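Local coordinates for protein-glutamine gamma-glutamyltransferase (Pagrus major, PDB 1G0D), which catalyses calcium-dependent cross-linking of proteins, joining peptide-bound glutamine to the amino group of lysine or to other primary amines, and probably binds GTP, at residues S325-N330 and A396-W401; F488-E493 and I559-L564. All coordinates share one frame; numbering follows the deposited sequence.

Following the chain from its N terminus, contact 1 closes first: the loop 325-328, leading into strand 329-339 of the catalytic core, meets strand 397-403 after an excursion of 65 residues. The chain then runs on into the first beta-barrel, where contact 2 closes a second loop of the same length by packing 488-493 against 559-564. The two loops lie in series, neither nested nor crossed. In space they meet: Asp326 OD2 of contact 1 makes a salt bridge of 2.7 Å to Lys562 NZ of contact 2, and strands 397-403 and 558-566 belong to one mixed sheet. Contact 1, this salt bridge and the shared sheet join core to barrel; contact 2 holds the barrel's two sheets together.

Contact 1. Residues S325-N330 and A396-W401; sequences SDSSWN and ADTIYW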
ATOM      1  N   SER A 325     -15.492  -1.645 -19.050  1.00 23.44           N
ATOM      2  CA  SER A 325     -15.042  -2.469 -17.922  1.00 23.58           C
ATOM      3  C   SER A 325     -15.488  -3.898 -18.010  1.00 22.34           C
ATOM      4  O   SER A 325     -16.649  -4.170 -18.259  1.00 20.59           O
ATOM      5  CB  SER A 325     -15.537  -1.910 -16.607  1.00 24.15           C
ATOM      6  OG  SER A 325     -15.024  -0.609 -16.423  1.00 33.13           O
ATOM      7  N   ASP A 326     -14.542  -4.798 -17.767  1.00 21.65           N
ATOM      8  CA  ASP A 326     -14.765  -6.238 -17.829  1.00 22.53           C
ATOM      9  C   ASP A 326     -14.653  -6.946 -16.448  1.00 21.53           C
ATOM     10  O   ASP A 326     -13.682  -7.656 -16.135  1.00 18.71           O
ATOM     11  CB  ASP A 326     -13.760  -6.816 -18.816  1.00 23.07           C
ATOM     12  CG  ASP A 326     -14.174  -8.145 -19.367  1.00 25.81           C
ATOM     13  OD1 ASP A 326     -15.325  -8.585 -19.135  1.00 27.20           O
ATOM     14  OD2 ASP A 326     -13.321  -8.748 -20.051  1.00 30.22           O
ATOM     15  N   SER A 327     -15.660  -6.724 -15.615  1.00 22.06           N
ATOM     16  CA  SER A 327     -15.706  -7.338 -14.306  1.00 20.62           C
ATOM     17  C   SER A 327     -14.501  -7.097 -13.394  1.00 21.08           C
ATOM     18  O   SER A 327     -13.808  -6.059 -13.466  1.00 20.82           O
ATOM     19  CB  SER A 327     -15.918  -8.838 -14.456  1.00 18.78           C
ATOM     20  OG  SER A 327     -16.911  -9.269 -13.561  1.00 24.17           O
ATOM     21  N   SER A 328     -14.288  -8.085 -12.529  1.00 17.65           N
ATOM     22  CA  SER A 328     -13.250  -8.069 -11.518  1.00 17.31           C
ATOM     23  C   SER A 328     -11.877  -7.688 -11.973  1.00 16.48           C
ATOM     24  O   SER A 328     -11.415  -8.124 -13.025  1.00 17.30           O
ATOM     25  CB  SER A 328     -13.187  -9.431 -10.836  1.00 19.74           C
ATOM     26  OG  SER A 328     -14.474  -9.814 -10.353  1.00 27.20           O
ATOM     27  N   TRP A 329     -11.221  -6.878 -11.149  1.00 14.27           N
ATOM     28  CA  TRP A 329      -9.865  -6.414 -11.411  1.00 12.46           C
ATOM     29  C   TRP A 329      -8.870  -7.571 -11.352  1.00 13.68           C
ATOM     30  O   TRP A 329      -9.120  -8.558 -10.650  1.00 13.46           O
ATOM     31  CB  TRP A 329      -9.489  -5.381 -10.358  1.00 11.95           C
ATOM     32  CG  TRP A 329     -10.261  -4.113 -10.441  1.00 11.47           C
ATOM     33  CD1 TRP A 329     -11.500  -3.926 -11.007  1.00  6.97           C
ATOM     34  CD2 TRP A 329      -9.846  -2.828  -9.937  1.00 13.92           C
ATOM     35  NE1 TRP A 329     -11.876  -2.599 -10.882  1.00 11.00           N
ATOM     36  CE2 TRP A 329     -10.880  -1.910 -10.231  1.00 14.76           C
ATOM     37  CE3 TRP A 329      -8.699  -2.365  -9.269  1.00 12.24           C
ATOM     38  CZ2 TRP A 329     -10.791  -0.549  -9.868  1.00 14.10           C
ATOM     39  CZ3 TRP A 329      -8.617  -1.012  -8.912  1.00  9.22           C
ATOM     40  CH2 TRP A 329      -9.653  -0.128  -9.210  1.00  9.16           C
ATOM     41  N   ASN A 330      -7.739  -7.462 -12.055  1.00 14.88           N
ATOM     42  CA  ASN A 330      -6.744  -8.543 -12.022  1.00 14.75           C
ATOM     43  C   ASN A 330      -6.217  -8.688 -10.578  1.00 16.89           C
ATOM     44  O   ASN A 330      -5.883  -9.792 -10.112  1.00 18.16           O
ATOM     45  CB  ASN A 330      -5.583  -8.249 -12.971  1.00 14.85           C
ATOM     46  CG  ASN A 330      -5.919  -8.529 -14.429  1.00 17.11           C
ATOM     47  OD1 ASN A 330      -7.064  -8.852 -14.778  1.00 16.44           O
ATOM     48  ND2 ASN A 330      -4.918  -8.397 -15.292  1.00 13.36           N
ATOM     49  N   ALA A 396     -18.058 -10.929  -3.513  1.00 24.34           N
ATOM     50  CA  ALA A 396     -19.113 -10.703  -4.523  1.00 24.80           C
ATOM     51  C   ALA A 396     -19.326 -11.838  -5.520  1.00 26.73           C
ATOM     52  O   ALA A 396     -18.355 -12.393  -6.022  1.00 27.63           O
ATOM     53  CB  ALA A 396     -18.843  -9.389  -5.297  1.00 19.01           C
ATOM     54  N   ASP A 397     -20.592 -12.163  -5.829  1.00 27.45           N
ATOM     55  CA  ASP A 397     -20.902 -13.234  -6.804  1.00 26.73           C
ATOM     56  C   ASP A 397     -21.357 -12.702  -8.143  1.00 27.03           C
ATOM     57  O   ASP A 397     -22.466 -12.197  -8.239  1.00 29.01           O
ATOM     58  CB  ASP A 397     -22.017 -14.161  -6.302  1.00 25.96           C
ATOM     59  CG  ASP A 397     -22.093 -15.479  -7.094  1.00 26.96           C
ATOM     60  OD1 ASP A 397     -21.041 -16.039  -7.450  1.00 24.43           O
ATOM     61  OD2 ASP A 397     -23.203 -15.973  -7.363  1.00 27.47           O
ATOM     62  N   THR A 398     -20.502 -12.818  -9.162  1.00 27.67           N
ATOM     63  CA  THR A 398     -20.820 -12.392 -10.528  1.00 27.22           C
ATOM     64  C   THR A 398     -21.119 -13.635 -11.380  1.00 27.11           C
ATOM     65  O   THR A 398     -20.282 -14.535 -11.531  1.00 24.95           O
ATOM     66  CB  THR A 398     -19.640 -11.581 -11.211  1.00 27.22           C
ATOM     67  OG1 THR A 398     -19.903 -10.172 -11.148  1.00 36.74           O
ATOM     68  CG2 THR A 398     -19.524 -11.902 -12.674  1.00 25.58           C
ATOM     69  N   ILE A 399     -22.330 -13.690 -11.918  1.00 25.85           N
ATOM     70  CA  ILE A 399     -22.718 -14.787 -12.776  1.00 22.64           C
ATOM     71  C   ILE A 399     -22.896 -14.239 -14.196  1.00 24.11           C
ATOM     72  O   ILE A 399     -23.706 -13.347 -14.399  1.00 27.25           O
ATOM     73  CB  ILE A 399     -24.025 -15.373 -12.294  1.00 19.78           C
ATOM     74  CG1 ILE A 399     -23.797 -16.021 -10.931  1.00 17.09           C
ATOM     75  CG2 ILE A 399     -24.570 -16.359 -13.327  1.00 19.24           C
ATOM     76  CD1 ILE A 399     -25.079 -16.448 -10.234  1.00 17.27           C
ATOM     77  N   TYR A 400     -22.142 -14.751 -15.168  1.00 23.04           N
ATOM     78  CA  TYR A 400     -22.260 -14.290 -16.559  1.00 24.95           C
ATOM     79  C   TYR A 400     -23.407 -14.949 -17.329  1.00 23.76           C
ATOM     80  O   TYR A 400     -23.677 -16.125 -17.134  1.00 25.75           O
ATOM     81  CB  TYR A 400     -21.001 -14.606 -17.312  1.00 30.64           C
ATOM     82  CG  TYR A 400     -19.884 -13.655 -17.051  1.00 39.01           C
ATOM     83  CD1 TYR A 400     -19.090 -13.776 -15.902  1.00 38.75           C
ATOM     84  CD2 TYR A 400     -19.527 -12.711 -18.018  1.00 42.00           C
ATOM     85  CE1 TYR A 400     -17.947 -12.985 -15.738  1.00 43.23           C
ATOM     86  CE2 TYR A 400     -18.394 -11.916 -17.874  1.00 46.54           C
ATOM     87  CZ  TYR A 400     -17.594 -12.060 -16.739  1.00 47.39           C
ATOM     88  OH  TYR A 400     -16.413 -11.334 -16.676  1.00 48.81           O
ATOM     89  N   TRP A 401     -24.066 -14.208 -18.216  1.00 21.17           N
ATOM     90  CA  TRP A 401     -25.164 -14.780 -18.995  1.00 19.12           C
ATOM     91  C   TRP A 401     -25.126 -14.412 -20.467  1.00 22.60           C
ATOM     92  O   TRP A 401     -24.750 -13.295 -20.830  1.00 22.89           O
ATOM     93  CB  TRP A 401     -26.508 -14.329 -18.456  1.00 15.74           C
ATOM     94  CG  TRP A 401     -26.707 -14.611 -17.016  1.00 18.30           C
ATOM     95  CD1 TRP A 401     -26.149 -13.943 -15.962  1.00 17.70           C
ATOM     96  CD2 TRP A 401     -27.560 -15.611 -16.449  1.00 16.70           C
ATOM     97  NE1 TRP A 401     -26.604 -14.470 -14.777  1.00 18.56           N
ATOM     98  CE2 TRP A 401     -27.476 -15.497 -15.054  1.00 17.82           C
ATOM     99  CE3 TRP A 401     -28.391 -16.598 -16.989  1.00 18.81           C
ATOM    100  CZ2 TRP A 401     -28.180 -16.323 -14.200  1.00 21.16           C
ATOM    101  CZ3 TRP A 401     -29.095 -17.412 -16.135  1.00 15.13           C
ATOM    102  CH2 TRP A 401     -28.987 -17.274 -14.765  1.00 19.99           C
TER
HETATM  103  O   HOH W   1     -18.678  -7.747 -12.130  1.00 27.50           O
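Ser327 faces both Thr398 and Tyr400, and its small side chain is the pivot of the contact. The van der Waals part is slight. Ser327 CB rests 3.4 Å from Tyr400 OH, and Ser327 OG comes within 3.8 Å of Thr398 CG2. Tyr400 gets there because its CG lies beside its own backbone N and opposite the carbonyl carbon (chi1 -79°), a setting that lets the long ring reach across from the strand to the loop. A positive phi of 56° at Ser327 bends the loop, and its CB faces the strand.

Water supplies the polar part. One molecule sits 2.7 Å from Ser327 OG and 2.9 Å from Thr398 OG1, spanning two hydroxyls that are themselves 3.9 Å apart, too far for a direct bond. Serine and threonine suit this place, since each hydroxyl can either give or accept a hydrogen bond, while the threonine methyl adds an apolar flank.

Charge enters through Asp326. Its OD1 lies 3.8 Å from Tyr400 OH, near but not hydrogen-bonded, and the carboxylate plane stands 83° from the tyrosine ring. The carboxylate is turned to other partners: OD2 forms salt bridges with Lys562 and Arg560, which probably offset the charge of this buried acid. The backbone O atoms of Asp326 and Ser328 both hydrogen-bond to Ser517 OG, and Asn330, two residues before His332 of the active site, is bound through its backbone to Tyr515, a residue important for catalysis.

With no direct hydrogen bond between loop and strand, the chemistry implies a light, water-mediated touch, whereas much of the loop's anchoring comes from the salt bridges of Asp326 and the hydrogen bonds to Ser517.

Contact 2. Residues F488-E493 and I559-L564; sequences FDVIVE and IRVKAL
Phe488 and Ile559 meet end to edge at one margin of this interface, their side chains reaching out from opposite strands. From CB, which points toward the other strand, Phe488 turns its ring into the slot between its own backbone N and carbonyl carbon (chi1 53°). Further along the ring, CD2 lies 3.9 Å from Val490 CG2, a neighbour on the same strand, and CE2 closes to 3.6 Å from that methyl, which lies in the ring plane at its edge. At the tip, CZ reaches Ile559 CD1 at 4.1 Å, and this methyl too approaches the edge, near the ring plane. Ile559 is long enough to deliver it: CG1 stands opposite the carbonyl carbon (chi1 -75°), and the chain then runs on extended to CD1.

The remaining pairs are smaller. Val490 CG1 and Val561 CG1 approach only to 4.5 Å, while Val492 CG1, opposite its own backbone N, meets Ala563 CB at 3.7 Å. Alanine suits this position because the strands draw together here, the alpha carbons of Val492 and Ala563 being 7.3 Å apart against 8.6 Å for Val490 and Val561. Beta-branched valines, which favour an extended backbone, reach across the wider gap. The charged residues of the outer face look elsewhere: Asp489 pairs with Arg543 and Glu493 with Lys478.

No hydrogen bond links the two segments, whose axes pass 9.0 Å apart at 23°, running roughly parallel. They belong to separate sheets, 488-496 with 473-479 and 536-544, and 558-566 with 573-581 and 502-513. Val490 also touches Ile477 and Ile580, both probable GTP-site residues. The arrangement is the apolar interior between the two sheets of the first beta-barrel, the domain next to the catalytic core in transglutaminases.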
ATOM      1  N   PHE A 488       3.591 -15.328 -29.735  1.00 30.43           N
ATOM      2  CA  PHE A 488       3.573 -16.594 -29.006  1.00 28.76           C
ATOM      3  C   PHE A 488       2.281 -17.338 -29.183  1.00 26.77           C
ATOM      4  O   PHE A 488       1.325 -16.819 -29.722  1.00 26.82           O
ATOM      5  CB  PHE A 488       3.772 -16.322 -27.504  1.00 31.20           C
ATOM      6  CG  PHE A 488       2.794 -15.304 -26.938  1.00 28.66           C
ATOM      7  CD1 PHE A 488       3.104 -13.938 -26.937  1.00 27.33           C
ATOM      8  CD2 PHE A 488       1.549 -15.707 -26.453  1.00 24.46           C
ATOM      9  CE1 PHE A 488       2.175 -12.989 -26.471  1.00 26.48           C
ATOM     10  CE2 PHE A 488       0.626 -14.765 -25.992  1.00 25.35           C
ATOM     11  CZ  PHE A 488       0.938 -13.409 -26.001  1.00 23.21           C
ATOM     12  N   ASP A 489       2.248 -18.556 -28.686  1.00 27.54           N
ATOM     13  CA  ASP A 489       1.044 -19.339 -28.784  1.00 30.95           C
ATOM     14  C   ASP A 489       0.460 -19.496 -27.400  1.00 33.66           C
ATOM     15  O   ASP A 489       1.196 -19.490 -26.402  1.00 36.01           O
ATOM     16  CB  ASP A 489       1.330 -20.734 -29.332  1.00 31.74           C
ATOM     17  CG  ASP A 489       2.171 -20.713 -30.588  1.00 34.35           C
ATOM     18  OD1 ASP A 489       2.882 -21.715 -30.821  1.00 37.83           O
ATOM     19  OD2 ASP A 489       2.127 -19.711 -31.336  1.00 36.89           O
ATOM     20  N   VAL A 490      -0.865 -19.614 -27.353  1.00 32.00           N
ATOM     21  CA  VAL A 490      -1.624 -19.833 -26.126  1.00 30.22           C
ATOM     22  C   VAL A 490      -2.508 -21.029 -26.450  1.00 31.89           C
ATOM     23  O   VAL A 490      -3.267 -20.981 -27.407  1.00 34.54           O
ATOM     24  CB  VAL A 490      -2.587 -18.644 -25.805  1.00 25.34           C
ATOM     25  CG1 VAL A 490      -3.481 -19.020 -24.661  1.00 19.70           C
ATOM     26  CG2 VAL A 490      -1.800 -17.388 -25.470  1.00 26.71           C
ATOM     27  N   ILE A 491      -2.426 -22.104 -25.683  1.00 30.49           N
ATOM     28  CA  ILE A 491      -3.302 -23.227 -25.972  1.00 31.42           C
ATOM     29  C   ILE A 491      -4.594 -23.162 -25.182  1.00 30.09           C
ATOM     30  O   ILE A 491      -4.609 -22.749 -24.017  1.00 32.76           O
ATOM     31  CB  ILE A 491      -2.641 -24.561 -25.674  1.00 31.18           C
ATOM     32  CG1 ILE A 491      -1.383 -24.677 -26.491  1.00 33.39           C
ATOM     33  CG2 ILE A 491      -3.556 -25.696 -26.031  1.00 34.68           C
ATOM     34  CD1 ILE A 491      -0.232 -24.276 -25.687  1.00 39.74           C
ATOM     35  N   VAL A 492      -5.682 -23.539 -25.847  1.00 28.13           N
ATOM     36  CA  VAL A 492      -7.002 -23.598 -25.247  1.00 27.14           C
ATOM     37  C   VAL A 492      -7.314 -25.085 -25.355  1.00 29.86           C
ATOM     38  O   VAL A 492      -7.502 -25.598 -26.449  1.00 31.48           O
ATOM     39  CB  VAL A 492      -8.045 -22.772 -26.073  1.00 21.85           C
ATOM     40  CG1 VAL A 492      -9.440 -22.943 -25.494  1.00 24.13           C
ATOM     41  CG2 VAL A 492      -7.673 -21.304 -26.040  1.00 23.49           C
ATOM     42  N   GLU A 493      -7.347 -25.790 -24.224  1.00 29.15           N
ATOM     43  CA  GLU A 493      -7.604 -27.203 -24.261  1.00 25.52           C
ATOM     44  C   GLU A 493      -8.939 -27.579 -23.682  1.00 27.14           C
ATOM     45  O   GLU A 493      -9.297 -27.163 -22.594  1.00 29.60           O
ATOM     46  CB  GLU A 493      -6.494 -27.935 -23.529  1.00 28.19           C
ATOM     47  CG  GLU A 493      -6.832 -29.368 -23.188  1.00 34.66           C
ATOM     48  CD  GLU A 493      -5.684 -30.110 -22.527  1.00 39.14           C
ATOM     49  OE1 GLU A 493      -4.945 -30.819 -23.250  1.00 38.89           O
ATOM     50  OE2 GLU A 493      -5.531 -29.986 -21.285  1.00 44.11           O
ATOM     51  N   ILE A 559      -2.929  -9.297 -21.704  1.00 18.97           N
ATOM     52  CA  ILE A 559      -3.817  -9.814 -22.718  1.00 18.21           C
ATOM     53  C   ILE A 559      -4.800 -10.776 -22.077  1.00 19.26           C
ATOM     54  O   ILE A 559      -4.423 -11.834 -21.576  1.00 23.20           O
ATOM     55  CB  ILE A 559      -3.006 -10.532 -23.837  1.00 23.70           C
ATOM     56  CG1 ILE A 559      -2.321  -9.475 -24.722  1.00 24.77           C
ATOM     57  CG2 ILE A 559      -3.925 -11.426 -24.680  1.00 19.95           C
ATOM     58  CD1 ILE A 559      -1.234 -10.016 -25.585  1.00 23.98           C
ATOM     59  N   ARG A 560      -6.072 -10.414 -22.087  1.00 17.19           N
ATOM     60  CA  ARG A 560      -7.077 -11.285 -21.506  1.00 19.23           C
ATOM     61  C   ARG A 560      -7.588 -12.259 -22.567  1.00 22.20           C
ATOM     62  O   ARG A 560      -8.175 -11.838 -23.547  1.00 28.60           O
ATOM     63  CB  ARG A 560      -8.234 -10.445 -20.986  1.00 15.37           C
ATOM     64  CG  ARG A 560      -9.206 -11.180 -20.084  1.00 15.05           C
ATOM     65  CD  ARG A 560     -10.102 -10.165 -19.417  1.00 16.14           C
ATOM     66  NE  ARG A 560      -9.434  -9.498 -18.308  1.00 19.03           N
ATOM     67  CZ  ARG A 560     -10.009  -8.595 -17.516  1.00 19.79           C
ATOM     68  NH1 ARG A 560      -9.322  -8.040 -16.519  1.00 12.43           N
ATOM     69  NH2 ARG A 560     -11.272  -8.241 -17.723  1.00 19.93           N
ATOM     70  N   VAL A 561      -7.347 -13.553 -22.387  1.00 22.43           N
ATOM     71  CA  VAL A 561      -7.826 -14.559 -23.326  1.00 20.19           C
ATOM     72  C   VAL A 561      -9.064 -15.204 -22.730  1.00 20.68           C
ATOM     73  O   VAL A 561      -9.090 -15.485 -21.534  1.00 21.10           O
ATOM     74  CB  VAL A 561      -6.773 -15.644 -23.553  1.00 22.59           C
ATOM     75  CG1 VAL A 561      -7.303 -16.708 -24.510  1.00 20.59           C
ATOM     76  CG2 VAL A 561      -5.506 -15.007 -24.097  1.00 21.79           C
ATOM     77  N   LYS A 562     -10.098 -15.402 -23.546  1.00 19.29           N
ATOM     78  CA  LYS A 562     -11.351 -16.030 -23.097  1.00 18.43           C
ATOM     79  C   LYS A 562     -11.750 -17.179 -24.007  1.00 17.25           C
ATOM     80  O   LYS A 562     -11.479 -17.170 -25.193  1.00 18.34           O
ATOM     81  CB  LYS A 562     -12.490 -15.018 -23.075  1.00 14.09           C
ATOM     82  CG  LYS A 562     -12.179 -13.789 -22.263  1.00 18.23           C
ATOM     83  CD  LYS A 562     -13.392 -12.868 -22.219  1.00 20.20           C
ATOM     84  CE  LYS A 562     -13.165 -11.656 -21.341  1.00 19.94           C
ATOM     85  NZ  LYS A 562     -14.462 -11.003 -21.052  1.00 21.60           N
ATOM     86  N   ALA A 563     -12.394 -18.184 -23.466  1.00 15.42           N
ATOM     87  CA  ALA A 563     -12.779 -19.281 -24.324  1.00 20.04           C
ATOM     88  C   ALA A 563     -14.168 -19.671 -23.898  1.00 24.26           C
ATOM     89  O   ALA A 563     -14.469 -19.707 -22.706  1.00 24.96           O
ATOM     90  CB  ALA A 563     -11.818 -20.453 -24.169  1.00 16.62           C
ATOM     91  N   LEU A 564     -15.029 -19.909 -24.878  1.00 26.80           N
ATOM     92  CA  LEU A 564     -16.412 -20.305 -24.614  1.00 30.70           C
ATOM     93  C   LEU A 564     -16.530 -21.666 -25.256  1.00 34.33           C
ATOM     94  O   LEU A 564     -15.993 -21.896 -26.334  1.00 38.70           O
ATOM     95  CB  LEU A 564     -17.375 -19.340 -25.304  1.00 29.09           C
ATOM     96  CG  LEU A 564     -18.702 -18.940 -24.679  1.00 29.52           C
ATOM     97  CD1 LEU A 564     -19.803 -19.647 -25.401  1.00 25.05           C
ATOM     98  CD2 LEU A 564     -18.722 -19.226 -23.198  1.00 29.79           C
TER